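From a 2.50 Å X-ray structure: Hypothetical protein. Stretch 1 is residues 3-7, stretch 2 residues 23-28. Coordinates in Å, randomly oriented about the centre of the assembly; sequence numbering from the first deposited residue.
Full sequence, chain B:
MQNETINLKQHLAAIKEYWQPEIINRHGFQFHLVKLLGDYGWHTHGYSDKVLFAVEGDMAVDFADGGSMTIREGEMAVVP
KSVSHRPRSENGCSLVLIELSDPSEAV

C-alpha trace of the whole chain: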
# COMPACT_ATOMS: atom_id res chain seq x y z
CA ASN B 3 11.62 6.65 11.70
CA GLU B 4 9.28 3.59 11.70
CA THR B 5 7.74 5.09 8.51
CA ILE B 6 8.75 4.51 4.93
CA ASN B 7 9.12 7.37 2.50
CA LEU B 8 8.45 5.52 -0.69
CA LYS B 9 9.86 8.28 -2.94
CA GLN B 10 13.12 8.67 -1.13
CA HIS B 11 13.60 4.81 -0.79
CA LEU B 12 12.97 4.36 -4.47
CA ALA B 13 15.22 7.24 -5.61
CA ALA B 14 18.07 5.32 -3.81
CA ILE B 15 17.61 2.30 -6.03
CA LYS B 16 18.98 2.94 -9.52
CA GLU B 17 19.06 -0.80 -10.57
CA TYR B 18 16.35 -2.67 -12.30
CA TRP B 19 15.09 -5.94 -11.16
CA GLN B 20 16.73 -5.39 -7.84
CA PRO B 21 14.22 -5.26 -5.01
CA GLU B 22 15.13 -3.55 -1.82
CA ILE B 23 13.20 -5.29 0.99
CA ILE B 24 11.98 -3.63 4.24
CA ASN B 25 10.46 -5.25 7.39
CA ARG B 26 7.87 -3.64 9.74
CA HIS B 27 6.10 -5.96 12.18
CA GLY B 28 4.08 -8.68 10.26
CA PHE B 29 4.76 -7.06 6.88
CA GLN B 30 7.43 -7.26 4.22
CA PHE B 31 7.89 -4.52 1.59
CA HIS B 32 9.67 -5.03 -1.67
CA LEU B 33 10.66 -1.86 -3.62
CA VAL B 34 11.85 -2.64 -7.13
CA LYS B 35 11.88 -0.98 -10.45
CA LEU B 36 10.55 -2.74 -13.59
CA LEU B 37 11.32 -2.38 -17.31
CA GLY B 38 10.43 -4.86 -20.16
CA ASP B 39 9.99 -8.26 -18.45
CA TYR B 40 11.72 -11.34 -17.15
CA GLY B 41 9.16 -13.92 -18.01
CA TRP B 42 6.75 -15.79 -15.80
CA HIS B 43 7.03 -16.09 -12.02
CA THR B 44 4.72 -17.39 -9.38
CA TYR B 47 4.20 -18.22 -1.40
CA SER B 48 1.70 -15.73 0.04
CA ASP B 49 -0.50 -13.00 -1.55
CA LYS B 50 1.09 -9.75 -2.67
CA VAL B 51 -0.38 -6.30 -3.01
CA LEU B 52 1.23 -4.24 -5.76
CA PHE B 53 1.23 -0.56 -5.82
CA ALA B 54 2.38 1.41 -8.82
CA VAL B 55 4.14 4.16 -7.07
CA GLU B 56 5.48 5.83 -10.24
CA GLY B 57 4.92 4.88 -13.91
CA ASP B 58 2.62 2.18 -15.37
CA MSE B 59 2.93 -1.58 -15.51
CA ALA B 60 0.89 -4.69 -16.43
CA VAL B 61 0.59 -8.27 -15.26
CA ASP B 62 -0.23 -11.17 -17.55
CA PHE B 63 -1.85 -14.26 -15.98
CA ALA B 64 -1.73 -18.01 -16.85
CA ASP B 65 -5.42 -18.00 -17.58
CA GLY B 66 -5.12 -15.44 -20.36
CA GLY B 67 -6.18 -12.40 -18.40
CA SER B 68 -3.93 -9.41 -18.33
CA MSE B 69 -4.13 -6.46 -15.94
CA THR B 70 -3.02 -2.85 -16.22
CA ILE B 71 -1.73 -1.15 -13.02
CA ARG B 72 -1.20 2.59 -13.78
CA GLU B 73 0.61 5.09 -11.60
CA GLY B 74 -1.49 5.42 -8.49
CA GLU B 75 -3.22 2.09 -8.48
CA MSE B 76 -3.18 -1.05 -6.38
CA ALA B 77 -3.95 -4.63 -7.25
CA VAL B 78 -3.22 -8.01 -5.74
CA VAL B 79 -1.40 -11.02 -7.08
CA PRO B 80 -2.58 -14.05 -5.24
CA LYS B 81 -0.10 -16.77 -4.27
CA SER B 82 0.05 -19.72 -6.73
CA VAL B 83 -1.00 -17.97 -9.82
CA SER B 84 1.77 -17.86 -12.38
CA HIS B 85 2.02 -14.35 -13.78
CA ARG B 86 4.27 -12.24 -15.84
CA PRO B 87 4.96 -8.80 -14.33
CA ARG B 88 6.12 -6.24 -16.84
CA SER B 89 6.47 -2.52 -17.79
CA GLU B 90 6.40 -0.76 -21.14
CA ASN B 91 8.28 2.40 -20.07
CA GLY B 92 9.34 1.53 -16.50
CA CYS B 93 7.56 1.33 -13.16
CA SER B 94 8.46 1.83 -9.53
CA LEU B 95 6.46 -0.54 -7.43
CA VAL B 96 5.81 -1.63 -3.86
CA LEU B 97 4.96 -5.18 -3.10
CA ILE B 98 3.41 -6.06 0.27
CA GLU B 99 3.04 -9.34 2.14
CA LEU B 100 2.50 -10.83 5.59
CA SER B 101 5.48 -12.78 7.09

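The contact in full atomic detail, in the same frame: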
# COMPACT_ATOMS: atom_id res chain seq x y z
N ASN B 3 11.21 7.49 10.53
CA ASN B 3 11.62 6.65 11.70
C ASN B 3 11.17 5.17 11.48
O ASN B 3 11.85 4.40 10.76
CB ASN B 3 11.02 7.25 13.03
N GLU B 4 10.02 4.80 12.06
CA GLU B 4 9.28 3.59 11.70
C GLU B 4 8.41 3.75 10.43
O GLU B 4 7.62 2.87 10.10
CB GLU B 4 8.39 3.18 12.87
CG GLU B 4 8.17 1.68 12.98
CD GLU B 4 6.94 1.35 13.83
OE1 GLU B 4 6.94 1.65 15.04
OE2 GLU B 4 5.96 0.79 13.29
N THR B 5 8.53 4.87 9.72
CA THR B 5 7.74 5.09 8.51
C THR B 5 8.63 4.88 7.31
O THR B 5 9.86 4.86 7.45
CB THR B 5 7.22 6.53 8.37
OG1 THR B 5 8.28 7.38 7.90
CG2 THR B 5 6.67 7.05 9.66
N ILE B 6 8.03 4.79 6.13
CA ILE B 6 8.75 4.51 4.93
C ILE B 6 8.40 5.62 3.93
O ILE B 6 7.28 5.67 3.44
CB ILE B 6 8.23 3.22 4.31
CG1 ILE B 6 8.05 2.12 5.35
CG2 ILE B 6 9.11 2.76 3.20
CD1 ILE B 6 9.31 1.48 5.78
N ASN B 7 9.35 6.50 3.63
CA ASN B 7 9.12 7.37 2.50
C ASN B 7 9.48 6.70 1.18
O ASN B 7 10.63 6.74 0.68
CB ASN B 7 9.77 8.72 2.63
CG ASN B 7 9.27 9.66 1.59
OD1 ASN B 7 9.42 9.44 0.37
ND2 ASN B 7 8.62 10.69 2.03
N ILE B 23 14.22 -4.71 0.13
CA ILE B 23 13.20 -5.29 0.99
C ILE B 23 13.23 -4.67 2.39
O ILE B 23 14.29 -4.70 3.02
CB ILE B 23 13.51 -6.76 1.26
CG1 ILE B 23 13.31 -7.58 -0.02
CG2 ILE B 23 12.70 -7.27 2.43
CD1 ILE B 23 14.19 -8.89 -0.08
N ILE B 24 12.09 -4.17 2.87
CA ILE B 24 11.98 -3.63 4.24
C ILE B 24 10.99 -4.45 5.12
O ILE B 24 9.90 -4.85 4.63
CB ILE B 24 11.54 -2.15 4.20
CG1 ILE B 24 12.34 -1.38 3.12
CG2 ILE B 24 11.71 -1.49 5.53
CD1 ILE B 24 11.87 -0.00 2.92
N ASN B 25 11.37 -4.70 6.38
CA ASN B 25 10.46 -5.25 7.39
C ASN B 25 9.83 -4.29 8.43
O ASN B 25 10.50 -3.43 8.99
CB ASN B 25 11.16 -6.37 8.15
CG ASN B 25 11.50 -7.55 7.28
OD1 ASN B 25 12.67 -8.00 7.24
ND2 ASN B 25 10.48 -8.06 6.56
N ARG B 26 8.55 -4.48 8.74
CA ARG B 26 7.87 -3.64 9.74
C ARG B 26 6.83 -4.53 10.35
O ARG B 26 5.80 -4.74 9.72
CB ARG B 26 7.12 -2.42 9.13
CG ARG B 26 7.95 -1.30 8.47
CD ARG B 26 8.79 -0.51 9.49
NE ARG B 26 10.18 -0.50 9.04
CZ ARG B 26 10.91 0.58 8.72
NH1 ARG B 26 10.43 1.82 8.83
NH2 ARG B 26 12.15 0.39 8.30
N HIS B 27 7.07 -5.04 11.57
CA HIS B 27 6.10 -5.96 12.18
C HIS B 27 5.77 -7.12 11.22
O HIS B 27 6.67 -7.60 10.53
CB HIS B 27 4.85 -5.20 12.62
CG HIS B 27 5.12 -4.16 13.67
ND1 HIS B 27 5.25 -2.80 13.38
CD2 HIS B 27 5.32 -4.28 15.02
CE1 HIS B 27 5.49 -2.14 14.50
NE2 HIS B 27 5.54 -3.01 15.51
N GLY B 28 4.51 -7.58 11.16
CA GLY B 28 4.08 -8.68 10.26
C GLY B 28 3.85 -8.25 8.80
O GLY B 28 2.85 -8.66 8.14

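This is a small contact, 283 Å² over both sides, and one long side chain does most of the bridging. The CA atoms stand well apart, 7.6 Å from Glu4 CA to Arg26 CA and 8.8 Å from Ile6 CA to Ile24 CA, and no clear hydrogen bond crosses the gap. Side chains must fill it, and Arg26, with the largest covered area, reaches furthest.

Asn3 contributes little. Its CB points away and its side chain is not modelled beyond that atom, but its backbone O lies 3.5 Å from Arg26 NH1. Glu4 gives more. Its CA-to-CB bond runs sideways, yet the extended chain brings the carboxylate round to the edge of the His27 ring, with OE2 3.2 Å from CE1. Its CG also packs 4.2 Å from Arg26 CD, so the methylenes of two charged residues serve as apolar surface. The Glu4 backbone meets the guanidinium near its plane, with C 3.2 Å and O 3.3 Å from Arg26 NH1.

Thr5 turns its side chain away, and OG1 is hydrogen-bonded elsewhere in the structure. What it offers Arg26 is its carbonyl, with O 3.4 Å from NH1, again at the guanidinium edge. A cationic group suits this place, where several backbone oxygens gather. Arg26 is steadied from within its own stretch as well: its NE donates a hydrogen bond to Asn25 O at 2.9 Å.

Ile6 supplies the greasy part. Buried and pointing toward stretch 2, it places CD1 3.8 Å from Ile24 CG2, while the same methyl covers one face of the guanidinium, 3.3 Å from Arg26 NH1. The rule is economical: oxygen near the edge, hydrocarbon over a face. Asn7 leaves the contact and caps the helix that follows.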